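Local atomic coordinates of lipoprotein (Mycoplasma mycoides subsp. capri, PDB entry 7ADK), a protein that is probably a protease, a lipoprotein carrying a mycoplasma peptidase domain that belongs to the chymotrypsin-like PA clan. Residues D628-T639 with A755-K766. Residues are numbered along the deposited sequence; the frame is centred on the assembly and turned at random.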
loop_
_atom_site.group_PDB
_atom_site.type_symbol
_atom_site.label_atom_id
_atom_site.label_comp_id
_atom_site.label_asym_id
_atom_site.label_seq_id
_atom_site.Cartn_x
_atom_site.Cartn_y
_atom_site.Cartn_z
ATOM N N ASP B 628 29.232 13.321 9.418
ATOM C CA ASP B 628 28.675 13.968 8.234
ATOM C C ASP B 628 27.373 14.693 8.607
ATOM O O ASP B 628 26.557 14.157 9.359
ATOM C CB ASP B 628 28.395 12.957 7.113
ATOM C CG ASP B 628 29.607 12.329 6.434
ATOM O OD1 ASP B 628 30.703 12.913 6.461
ATOM O OD2 ASP B 628 29.464 11.249 5.826
ATOM N N LEU B 629 27.144 15.880 8.057
ATOM C CA LEU B 629 25.814 16.458 7.995
ATOM C C LEU B 629 24.949 15.653 7.025
ATOM O O LEU B 629 25.427 15.020 6.093
ATOM C CB LEU B 629 25.867 17.950 7.640
ATOM C CG LEU B 629 25.768 18.865 8.866
ATOM C CD1 LEU B 629 26.946 18.718 9.813
ATOM C CD2 LEU B 629 25.661 20.316 8.446
ATOM N N ASP B 630 23.672 15.661 7.355
ATOM C CA ASP B 630 22.600 14.867 6.792
ATOM C C ASP B 630 21.645 15.797 6.069
ATOM O O ASP B 630 21.428 16.918 6.509
ATOM C CB ASP B 630 21.832 14.210 7.938
ATOM C CG ASP B 630 22.600 13.109 8.651
ATOM O OD1 ASP B 630 23.053 12.181 7.961
ATOM O OD2 ASP B 630 22.659 13.089 9.901
ATOM N N SER B 631 20.996 15.340 5.016
ATOM C CA SER B 631 19.754 15.961 4.585
ATOM C C SER B 631 18.583 15.132 5.100
ATOM O O SER B 631 18.490 13.928 4.863
ATOM C CB SER B 631 19.713 16.150 3.076
ATOM O OG SER B 631 20.761 16.980 2.614
ATOM N N LEU B 632 17.660 15.772 5.799
ATOM C CA LEU B 632 16.423 15.181 6.299
ATOM C C LEU B 632 15.269 15.688 5.460
ATOM O O LEU B 632 15.070 16.892 5.353
ATOM C CB LEU B 632 16.168 15.531 7.777
ATOM C CG LEU B 632 17.127 14.990 8.839
ATOM C CD1 LEU B 632 17.451 13.543 8.571
ATOM C CD2 LEU B 632 18.410 15.790 8.982
ATOM N N TYR B 633 14.497 14.781 4.879
ATOM C CA TYR B 633 13.215 15.146 4.310
ATOM C C TYR B 633 12.133 14.067 4.485
ATOM O O TYR B 633 11.587 13.583 3.503
ATOM C CB TYR B 633 13.334 15.783 2.894
ATOM C CG TYR B 633 14.453 15.369 1.983
ATOM C CD1 TYR B 633 15.711 15.972 2.068
ATOM C CD2 TYR B 633 14.215 14.409 1.005
ATOM C CE1 TYR B 633 16.759 15.545 1.232
ATOM C CE2 TYR B 633 15.285 13.910 0.258
ATOM C CZ TYR B 633 16.576 14.437 0.400
ATOM O OH TYR B 633 17.650 13.791 -0.145
ATOM N N ILE B 634 11.789 13.692 5.738
ATOM C CA ILE B 634 10.416 13.194 6.016
ATOM C C ILE B 634 9.551 14.414 5.989
ATOM O O ILE B 634 9.226 15.039 6.986
ATOM C CB ILE B 634 10.123 12.439 7.328
ATOM C CG1 ILE B 634 10.983 11.191 7.372
ATOM C CG2 ILE B 634 8.638 12.002 7.368
ATOM C CD1 ILE B 634 10.653 10.263 8.543
ATOM N N VAL B 635 9.249 14.758 4.775
ATOM C CA VAL B 635 8.421 15.864 4.385
ATOM C C VAL B 635 7.780 15.449 3.099
ATOM O O VAL B 635 8.220 14.515 2.428
ATOM C CB VAL B 635 9.208 17.163 4.182
ATOM C CG1 VAL B 635 9.690 17.797 5.482
ATOM C CG2 VAL B 635 10.438 16.905 3.348
ATOM N N GLY B 636 6.728 16.156 2.746
ATOM C CA GLY B 636 5.976 15.813 1.568
ATOM C C GLY B 636 5.077 14.621 1.812
ATOM O O GLY B 636 5.456 13.595 2.369
ATOM N N TYR B 637 3.867 14.767 1.311
ATOM C CA TYR B 637 2.920 13.686 1.185
ATOM C C TYR B 637 2.512 13.618 -0.286
ATOM O O TYR B 637 1.675 14.407 -0.727
ATOM C CB TYR B 637 1.755 13.918 2.147
ATOM C CG TYR B 637 2.119 14.065 3.613
ATOM C CD1 TYR B 637 2.524 15.313 4.119
ATOM C CD2 TYR B 637 1.900 12.999 4.498
ATOM C CE1 TYR B 637 2.657 15.516 5.504
ATOM C CE2 TYR B 637 2.021 13.201 5.883
ATOM C CZ TYR B 637 2.378 14.464 6.393
ATOM O OH TYR B 637 2.384 14.676 7.733
ATOM N N PRO B 638 3.117 12.759 -1.108
ATOM C CA PRO B 638 2.617 12.526 -2.447
ATOM C C PRO B 638 1.278 11.788 -2.388
ATOM O O PRO B 638 1.001 11.060 -1.438
ATOM C CB PRO B 638 3.711 11.739 -3.149
ATOM C CG PRO B 638 4.408 10.993 -2.020
ATOM C CD PRO B 638 4.240 11.894 -0.808
ATOM N N THR B 639 0.452 11.924 -3.416
ATOM C CA THR B 639 -0.730 11.069 -3.575
ATOM C C THR B 639 -0.329 9.596 -3.621
ATOM O O THR B 639 0.709 9.233 -4.170
ATOM C CB THR B 639 -1.522 11.415 -4.835
ATOM O OG1 THR B 639 -0.692 11.393 -5.972
ATOM C CG2 THR B 639 -2.178 12.787 -4.738
ATOM N N ALA B 755 6.398 11.258 -6.879
ATOM C CA ALA B 755 5.449 11.636 -7.917
ATOM C C ALA B 755 4.117 12.182 -7.367
ATOM O O ALA B 755 3.593 11.674 -6.379
ATOM C CB ALA B 755 5.216 10.419 -8.808
ATOM N N GLY B 756 3.528 13.165 -8.055
ATOM C CA GLY B 756 2.126 13.569 -7.906
ATOM C C GLY B 756 1.749 14.138 -6.539
ATOM O O GLY B 756 0.843 13.643 -5.870
ATOM N N GLY B 757 2.490 15.135 -6.078
ATOM C CA GLY B 757 2.359 15.751 -4.757
ATOM C C GLY B 757 3.742 16.001 -4.155
ATOM O O GLY B 757 4.732 16.008 -4.887
ATOM N N ALA B 758 3.836 16.217 -2.839
ATOM C CA ALA B 758 5.110 16.465 -2.142
ATOM C C ALA B 758 5.949 17.651 -2.655
ATOM O O ALA B 758 7.102 17.807 -2.260
ATOM C CB ALA B 758 5.932 15.175 -2.075
ATOM N N SER B 759 5.398 18.537 -3.478
ATOM C CA SER B 759 5.946 19.864 -3.606
ATOM C C SER B 759 5.675 20.640 -2.303
ATOM O O SER B 759 4.575 20.559 -1.746
ATOM C CB SER B 759 5.362 20.509 -4.852
ATOM N N GLY B 760 6.683 21.365 -1.809
ATOM C CA GLY B 760 6.614 22.151 -0.578
ATOM C C GLY B 760 7.300 21.495 0.624
ATOM O O GLY B 760 6.964 21.788 1.764
ATOM N N SER B 761 8.230 20.592 0.375
ATOM C CA SER B 761 8.788 19.682 1.370
ATOM C C SER B 761 10.154 20.170 1.835
ATOM O O SER B 761 11.067 20.283 1.029
ATOM C CB SER B 761 8.885 18.334 0.684
ATOM O OG SER B 761 7.617 17.927 0.277
ATOM N N SER B 762 10.304 20.530 3.103
ATOM C CA SER B 762 11.559 21.068 3.624
ATOM C C SER B 762 12.659 20.017 3.664
ATOM O O SER B 762 12.553 19.040 4.398
ATOM C CB SER B 762 11.384 21.645 5.029
ATOM O OG SER B 762 11.012 20.652 5.950
ATOM N N VAL B 763 13.758 20.275 2.970
ATOM C CA VAL B 763 15.044 19.669 3.254
ATOM C C VAL B 763 15.607 20.328 4.500
ATOM O O VAL B 763 15.666 21.555 4.574
ATOM C CB VAL B 763 15.984 19.893 2.060
ATOM C CG1 VAL B 763 17.348 19.254 2.232
ATOM C CG2 VAL B 763 15.368 19.436 0.740
ATOM N N ARG B 764 16.078 19.552 5.465
ATOM C CA ARG B 764 16.723 20.049 6.684
ATOM C C ARG B 764 18.052 19.384 6.907
ATOM O O ARG B 764 18.385 18.425 6.241
ATOM C CB ARG B 764 15.844 19.805 7.910
ATOM C CG ARG B 764 14.408 20.190 7.648
ATOM C CD ARG B 764 13.628 20.216 8.938
ATOM N NE ARG B 764 12.222 20.441 8.632
ATOM C CZ ARG B 764 11.274 20.783 9.451
ATOM N NH1 ARG B 764 11.462 20.904 10.711
ATOM N NH2 ARG B 764 10.105 21.010 8.976
ATOM N N THR B 765 18.786 19.854 7.891
ATOM C CA THR B 765 19.968 19.163 8.401
ATOM C C THR B 765 19.920 18.979 9.914
ATOM O O THR B 765 19.008 19.469 10.574
ATOM C CB THR B 765 21.246 19.793 7.866
ATOM O OG1 THR B 765 22.295 18.871 7.986
ATOM C CG2 THR B 765 21.633 21.076 8.560
ATOM N N LYS B 766 20.884 18.214 10.438
ATOM C CA LYS B 766 20.886 17.449 11.699
ATOM C C LYS B 766 20.185 18.060 12.907
ATOM O O LYS B 766 19.468 17.341 13.597
ATOM C CB LYS B 766 22.336 17.190 12.113
ATOM C CG LYS B 766 23.067 16.189 11.218
ATOM C CD LYS B 766 24.515 15.952 11.661
ATOM C CE LYS B 766 24.662 15.492 13.118
ATOM N NZ LYS B 766 26.069 15.254 13.498
#
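Leu632 and Arg764 form an antiparallel hydrogen-bonded pair, with Leu632 N reaching Arg764 O and Arg764 N reaching Leu632 O at 2.8 Å each. The return bond lies in the plane of its carbonyl, whereas Leu632 N sits 36° above the plane of the Arg764 carbonyl. Beyond this bridge, Thr765 carries on the pairing with its side chain: OG1, turned anti to the backbone N (chi1 -160°), donates to Asp630 O at 2.6 Å, and Leu629 lays its CG and CD2 against the same hydroxyl. The aliphatic part of Lys766 runs past the Asp630 carboxylate, CG lying 3.4 Å from OD2; that carboxylate makes its salt bridges with Arg274 and Lys693. On the other side of the bridge, Tyr633 follows a clear path. Its CB rests near Ser762 O, CD1 packs 3.7 Å from Val763 CG1, CE1 continues along the same valine, and the hydroxyl ends in a weak hydrogen bond with Asn667.

Residues 757-760, Gly-Ala-Ser-Gly, match the GxSG signature around the nucleophilic serine of chymotrypsin-like peptidases, consistent with such a role for Ser759, and they lead into strand 761-765. At this turn Ser761 OG donates to Ala758 O at 2.6 Å, while Gly636, lacking a side chain, lets its CA come close to both Ser761 OG and the Ala758 methyl. Val635 straddles Ser761 and Ser762, CG2 on Ser761 CB and CG1 by Ser762 OG. The latter hydroxyl is gripped side-on, in the guanidinium plane, by NE and NH2 of Arg764, whose NH1 turns to Asn768. Farther along, Gly756 O takes two bonds from Thr639, from N at 3.0 Å and from OG1 at 2.7 Å, the hydroxyl approaching on a carbonyl lone pair.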